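PDB 1WOG: agmatinase from Deinococcus radiodurans, which probably hydrolyses agmatine to putrescine and urea, using two manganese ions bound in each subunit. Local coordinates for residues L146-T151 with P162-C167; V224-D229 with V268-V273. All blocks are in the same frame, centred on the assembly; numbering follows the deposited sequence.

Contact 1 of 2, residues L146-T151 with P162-C167. With MN (manganese (II) ion), chain G; 16D (hexane-1,6-diamine), chain I.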
loop_
_atom_site.group_PDB
_atom_site.type_symbol
_atom_site.label_atom_id
_atom_site.label_comp_id
_atom_site.label_asym_id
_atom_site.label_seq_id
_atom_site.Cartn_x
_atom_site.Cartn_y
_atom_site.Cartn_z
ATOM N N LEU A 146 -7.628 27.961 9.706
ATOM C CA LEU A 146 -7.129 29.240 10.208
ATOM C C LEU A 146 -5.959 29.111 11.185
ATOM O O LEU A 146 -5.018 29.896 11.131
ATOM C CB LEU A 146 -8.274 30.031 10.863
ATOM C CG LEU A 146 -7.961 31.477 11.269
ATOM C CD1 LEU A 146 -7.621 32.300 10.031
ATOM C CD2 LEU A 146 -9.163 32.076 11.991
ATOM N N ASP A 147 -6.020 28.119 12.071
ATOM C CA ASP A 147 -4.962 27.894 13.058
ATOM C C ASP A 147 -4.707 29.103 13.959
ATOM O O ASP A 147 -3.554 29.454 14.245
ATOM C CB ASP A 147 -3.657 27.482 12.364
ATOM C CG ASP A 147 -3.768 26.138 11.662
ATOM O OD1 ASP A 147 -4.741 25.406 11.929
ATOM O OD2 ASP A 147 -2.881 25.806 10.851
ATOM N N PHE A 148 -5.786 29.729 14.417
ATOM C CA PHE A 148 -5.682 30.887 15.300
ATOM C C PHE A 148 -6.475 30.627 16.585
ATOM O O PHE A 148 -6.965 31.555 17.233
ATOM C CB PHE A 148 -6.223 32.140 14.602
ATOM C CG PHE A 148 -5.696 33.424 15.181
ATOM C CD1 PHE A 148 -4.341 33.721 15.110
ATOM C CD2 PHE A 148 -6.545 34.320 15.825
ATOM C CE1 PHE A 148 -3.833 34.893 15.677
ATOM C CE2 PHE A 148 -6.048 35.489 16.392
ATOM C CZ PHE A 148 -4.691 35.774 16.319
ATOM N N THR A 149 -6.586 29.353 16.947
ATOM C CA THR A 149 -7.318 28.946 18.145
ATOM C C THR A 149 -6.490 29.115 19.418
ATOM O O THR A 149 -5.277 28.915 19.417
ATOM C CB THR A 149 -7.767 27.473 18.018
ATOM O OG1 THR A 149 -8.801 27.384 17.031
ATOM C CG2 THR A 149 -8.288 26.935 19.352
ATOM N N ASP A 150 -7.153 29.494 20.506
ATOM C CA ASP A 150 -6.470 29.674 21.778
ATOM C C ASP A 150 -6.182 28.291 22.365
ATOM O O ASP A 150 -5.032 27.880 22.455
ATOM C CB ASP A 150 -7.342 30.503 22.731
ATOM C CG ASP A 150 -6.667 30.763 24.066
ATOM O OD1 ASP A 150 -5.490 30.372 24.239
ATOM O OD2 ASP A 150 -7.322 31.364 24.945
ATOM N N THR A 151 -7.232 27.571 22.752
ATOM C CA THR A 151 -7.066 26.231 23.315
ATOM C C THR A 151 -7.911 25.218 22.557
ATOM O O THR A 151 -9.026 25.520 22.133
ATOM C CB THR A 151 -7.485 26.161 24.796
ATOM O OG1 THR A 151 -6.733 27.109 25.560
ATOM C CG2 THR A 151 -7.223 24.773 25.342
ATOM N N PRO A 162 -0.788 27.608 16.422
ATOM C CA PRO A 162 0.482 28.298 16.167
ATOM C C PRO A 162 0.496 29.815 15.962
ATOM O O PRO A 162 1.364 30.497 16.508
ATOM C CB PRO A 162 1.060 27.532 14.977
ATOM C CG PRO A 162 -0.158 27.091 14.232
ATOM C CD PRO A 162 -1.070 26.626 15.358
ATOM N N PHE A 163 -0.447 30.352 15.196
ATOM C CA PHE A 163 -0.441 31.793 14.963
ATOM C C PHE A 163 -1.007 32.599 16.118
ATOM O O PHE A 163 -0.697 33.782 16.265
ATOM C CB PHE A 163 -1.151 32.111 13.650
ATOM C CG PHE A 163 -0.497 31.464 12.470
ATOM C CD1 PHE A 163 -1.087 30.377 11.839
ATOM C CD2 PHE A 163 0.760 31.890 12.042
ATOM C CE1 PHE A 163 -0.432 29.717 10.796
ATOM C CE2 PHE A 163 1.421 31.235 11.004
ATOM C CZ PHE A 163 0.821 30.148 10.383
ATOM N N ARG A 164 -1.831 31.960 16.942
ATOM C CA ARG A 164 -2.378 32.636 18.112
ATOM C C ARG A 164 -1.209 32.755 19.095
ATOM O O ARG A 164 -0.972 33.817 19.674
ATOM C CB ARG A 164 -3.515 31.808 18.721
ATOM C CG ARG A 164 -4.331 32.535 19.791
ATOM C CD ARG A 164 -5.023 33.768 19.220
ATOM N NE ARG A 164 -5.966 34.363 20.170
ATOM C CZ ARG A 164 -7.235 33.990 20.318
ATOM N NH1 ARG A 164 -7.747 33.013 19.575
ATOM N NH2 ARG A 164 -7.997 34.595 21.223
ATOM N N ARG A 165 -0.468 31.661 19.261
ATOM C CA ARG A 165 0.692 31.639 20.146
ATOM C C ARG A 165 1.753 32.615 19.633
ATOM O O ARG A 165 2.379 33.322 20.412
ATOM C CB ARG A 165 1.302 30.233 20.209
ATOM C CG ARG A 165 0.441 29.168 20.897
ATOM C CD ARG A 165 0.330 29.412 22.404
ATOM N NE ARG A 165 -0.703 30.386 22.746
ATOM C CZ ARG A 165 -2.009 30.144 22.687
ATOM N NH1 ARG A 165 -2.453 28.954 22.300
ATOM N NH2 ARG A 165 -2.881 31.091 23.021
ATOM N N ALA A 166 1.942 32.652 18.315
ATOM C CA ALA A 166 2.937 33.535 17.713
ATOM C C ALA A 166 2.623 35.004 17.962
ATOM O O ALA A 166 3.499 35.774 18.350
ATOM C CB ALA A 166 3.033 33.271 16.207
ATOM N N CYS A 167 1.377 35.395 17.733
ATOM C CA CYS A 167 0.998 36.785 17.935
ATOM C C CYS A 167 1.186 37.231 19.377
ATOM O O CYS A 167 1.618 38.355 19.627
ATOM C CB CYS A 167 -0.447 37.023 17.490
ATOM S SG CYS A 167 -0.660 37.061 15.687
HETATM MN MN MN G . -2.389 24.678 9.215
HETATM N N1 16D I . -7.806 26.259 13.034
HETATM C C1 16D I . -8.283 24.990 13.682
HETATM C C2 16D I . -7.861 23.758 12.849
HETATM C C3 16D I . -6.445 23.850 12.376
HETATM C C4 16D I . -5.798 22.547 12.121
HETATM C C5 16D I . -4.435 22.826 11.689
HETATM C C6 16D I . -3.820 22.306 10.640
HETATM N N2 16D I . -4.288 21.169 10.146
#
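Arg164 lays its CD over one face of the Phe148 ring, 3.6 Å from the ring centroid, and its NH1 reaches the carbonyl O of the same phenylalanine at 2.9 Å, with the oxygen lying near the guanidinium plane. The bend at chi2 (62°) turns the chain back over the ring, whose plane is only 17° from that of the guanidinium. Glu189 is a salt-bridge partner of that NH1. With an alanine here, the Phe148 carbonyl would probably lose its arginine donor, one ring face its methylene cover, and Glu189 its positive mate. Cys167 SG sits at the edge of the Phe148 ring, 3.8 Å from CE1.

The two terminal nitrogens of Arg165 each take a different atom of Asp150: NH1 donates to the backbone O at 2.8 Å, on a lone pair, while NH2 forms a salt bridge to OD1 at 3.0 Å, approaching from above the carboxylate plane. Lys156 also pairs with this OD1 and its O accepts from Arg165 NH1, while Glu168 balances the arginine at NE. Thr149 is held by Asp187 at OG1 and by Ser161 at O. Arginine, long, forked and charged, suits this pairing of a carbonyl with a carboxylate.

Nearer the metal, the Asp147 carbonyl takes a weak bond from Phe163 N (3.4 Å), and the Asp147 carboxylate binds a manganese ion through OD2 at 2.0 Å, in company with His121, Asp143 and Asp229.

The loop following strand 137-142 is thereby fastened to helix 162-169; Phe163 packs on strands 137-142 and 173-181, while Phe148 meets helix 188-196.

Contact 2 of 2, residues V224-D229 with V268-V273. With MN (manganese (II) ion), chain G; MN (manganese (II) ion), chain H.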
loop_
_atom_site.group_PDB
_atom_site.type_symbol
_atom_site.label_atom_id
_atom_site.label_comp_id
_atom_site.label_asym_id
_atom_site.label_seq_id
_atom_site.Cartn_x
_atom_site.Cartn_y
_atom_site.Cartn_z
ATOM N N VAL A 224 7.600 39.809 4.733
ATOM C CA VAL A 224 6.695 38.664 4.699
ATOM C C VAL A 224 7.327 37.300 4.954
ATOM O O VAL A 224 8.379 36.973 4.416
ATOM C CB VAL A 224 5.963 38.604 3.328
ATOM C CG1 VAL A 224 5.181 37.289 3.188
ATOM C CG2 VAL A 224 5.019 39.792 3.192
ATOM N N TYR A 225 6.647 36.509 5.776
ATOM C CA TYR A 225 7.060 35.149 6.102
ATOM C C TYR A 225 5.981 34.268 5.476
ATOM O O TYR A 225 4.795 34.514 5.689
ATOM C CB TYR A 225 7.058 34.950 7.620
ATOM C CG TYR A 225 7.353 33.538 8.086
ATOM C CD1 TYR A 225 8.645 33.163 8.472
ATOM C CD2 TYR A 225 6.334 32.585 8.176
ATOM C CE1 TYR A 225 8.912 31.881 8.942
ATOM C CE2 TYR A 225 6.591 31.295 8.645
ATOM C CZ TYR A 225 7.881 30.951 9.027
ATOM O OH TYR A 225 8.142 29.684 9.501
ATOM N N PHE A 226 6.389 33.270 4.697
ATOM C CA PHE A 226 5.448 32.356 4.054
ATOM C C PHE A 226 5.244 31.097 4.878
ATOM O O PHE A 226 6.211 30.426 5.248
ATOM C CB PHE A 226 5.964 31.906 2.681
ATOM C CG PHE A 226 5.883 32.957 1.614
ATOM C CD1 PHE A 226 6.979 33.210 0.799
ATOM C CD2 PHE A 226 4.703 33.653 1.389
ATOM C CE1 PHE A 226 6.902 34.143 -0.231
ATOM C CE2 PHE A 226 4.614 34.591 0.358
ATOM C CZ PHE A 226 5.717 34.833 -0.454
ATOM N N SER A 227 3.986 30.774 5.157
ATOM C CA SER A 227 3.676 29.546 5.874
ATOM C C SER A 227 2.761 28.738 4.967
ATOM O O SER A 227 1.590 29.079 4.783
ATOM C CB SER A 227 2.975 29.824 7.205
ATOM O OG SER A 227 2.829 28.608 7.915
ATOM N N VAL A 228 3.304 27.672 4.386
ATOM C CA VAL A 228 2.531 26.831 3.483
ATOM C C VAL A 228 2.126 25.501 4.109
ATOM O O VAL A 228 2.965 24.633 4.361
ATOM C CB VAL A 228 3.324 26.543 2.180
ATOM C CG1 VAL A 228 2.469 25.723 1.205
ATOM C CG2 VAL A 228 3.753 27.859 1.539
ATOM N N ASP A 229 0.833 25.368 4.381
ATOM C CA ASP A 229 0.266 24.136 4.925
ATOM C C ASP A 229 -0.210 23.420 3.663
ATOM O O ASP A 229 -1.073 23.934 2.950
ATOM C CB ASP A 229 -0.934 24.457 5.824
ATOM C CG ASP A 229 -1.591 23.210 6.390
ATOM O OD1 ASP A 229 -1.558 22.157 5.723
ATOM O OD2 ASP A 229 -2.162 23.292 7.496
ATOM N N VAL A 268 11.203 37.076 4.192
ATOM C CA VAL A 268 12.163 36.759 5.243
ATOM C C VAL A 268 12.303 35.279 5.585
ATOM O O VAL A 268 13.213 34.887 6.320
ATOM C CB VAL A 268 11.833 37.539 6.543
ATOM C CG1 VAL A 268 11.916 39.031 6.286
ATOM C CG2 VAL A 268 10.443 37.170 7.042
ATOM N N GLY A 269 11.411 34.452 5.052
ATOM C CA GLY A 269 11.488 33.034 5.339
ATOM C C GLY A 269 10.245 32.300 4.893
ATOM O O GLY A 269 9.249 32.916 4.509
ATOM N N LEU A 270 10.299 30.975 4.949
ATOM C CA LEU A 270 9.163 30.163 4.538
ATOM C C LEU A 270 9.178 28.803 5.206
ATOM O O LEU A 270 10.248 28.237 5.440
ATOM C CB LEU A 270 9.180 29.978 3.012
ATOM C CG LEU A 270 8.224 28.964 2.364
ATOM C CD1 LEU A 270 7.988 29.338 0.908
ATOM C CD2 LEU A 270 8.801 27.554 2.467
ATOM N N ASP A 271 7.996 28.300 5.551
ATOM C CA ASP A 271 7.906 26.965 6.110
ATOM C C ASP A 271 6.902 26.168 5.291
ATOM O O ASP A 271 6.001 26.728 4.657
ATOM C CB ASP A 271 7.586 26.946 7.626
ATOM C CG ASP A 271 6.186 27.436 7.983
ATOM O OD1 ASP A 271 5.204 27.154 7.260
ATOM O OD2 ASP A 271 6.073 28.080 9.050
ATOM N N LEU A 272 7.119 24.860 5.257
ATOM C CA LEU A 272 6.292 23.925 4.501
ATOM C C LEU A 272 5.906 22.887 5.538
ATOM O O LEU A 272 6.754 22.108 5.989
ATOM C CB LEU A 272 7.136 23.289 3.393
ATOM C CG LEU A 272 6.464 22.497 2.266
ATOM C CD1 LEU A 272 5.745 21.268 2.803
ATOM C CD2 LEU A 272 5.503 23.424 1.554
ATOM N N VAL A 273 4.631 22.882 5.913
ATOM C CA VAL A 273 4.143 21.980 6.952
ATOM C C VAL A 273 2.976 21.076 6.565
ATOM O O VAL A 273 2.362 21.236 5.511
ATOM C CB VAL A 273 3.708 22.788 8.197
ATOM C CG1 VAL A 273 4.871 23.637 8.709
ATOM C CG2 VAL A 273 2.524 23.681 7.845
HETATM MN MN MN G . -2.389 24.678 9.215
HETATM MN MN MN H . -4.458 22.966 7.490
#
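Strands 224-229 and 268-273 run parallel, their axes 4.6 Å apart at an angle of 6°, and Phe226 and Val228 each donate and accept across the gap, as in Phe226 N to Gly269 O at 2.9 Å. Asp271 is the polar centre of one face. Its chi1 of 68° sets CG between the backbone N and carbonyl carbon, swinging the carboxylate toward the neighbouring strand. There OD2 accepts from Tyr225 OH at 2.7 Å, on the anti side and 32° out of the carboxylate plane, while OD1 offers its syn lone pair to Ser227 OG at 2.9 Å. A short side chain, Ser227, beside the acid and a long one, Tyr225, two residues back bring a hydroxyl to each oxygen; Ser124 also bonds to OD2. Ser227 OG is further bonded to His121, a manganese ligand, placing it in the metal's second shell.

Gly269 suits its place, since a CB there would probably crowd Tyr225 CD1. On the face of Phe226 and Val228, apolar side chains pack: Leu270 CD1 lies 3.7 Å from Phe226 CB, and Val228 CG1 meets Leu272 CD2 at 3.8 Å. At the strand end, Asp229 OD2 bridges both manganese ions, at 2.2 and 2.3 Å.

Helix 251-264 connects the two strands in a beta-alpha-beta unit, with strand 137-142 flanking 224-229; helix 284-302 covers Val228, Leu270 and Leu272, and helix 124-128 packs against Tyr225 and Asp271.

The two contacts meet at one manganese ion of the pair, although their centres lie about 15 Å apart. Contact 1 brings Asp147 from a loop, contact 2 brings Asp229 from a strand end, and both acids bind this ion. Asp147 OD2 and Asp229 OD2 are 4.3 Å apart, and the metal's positive charge probably offsets the repulsion between them. A second meeting point is plain packing: Phe163 CZ of the helix in contact 1 lies 3.5 Å from Ser227 OG of contact 2. Asp229 also touches the bound hexane-1,6-diamine, whose exact place beside Asp147 is doubtful. Along the chain, contact 1 is complete before contact 2 begins.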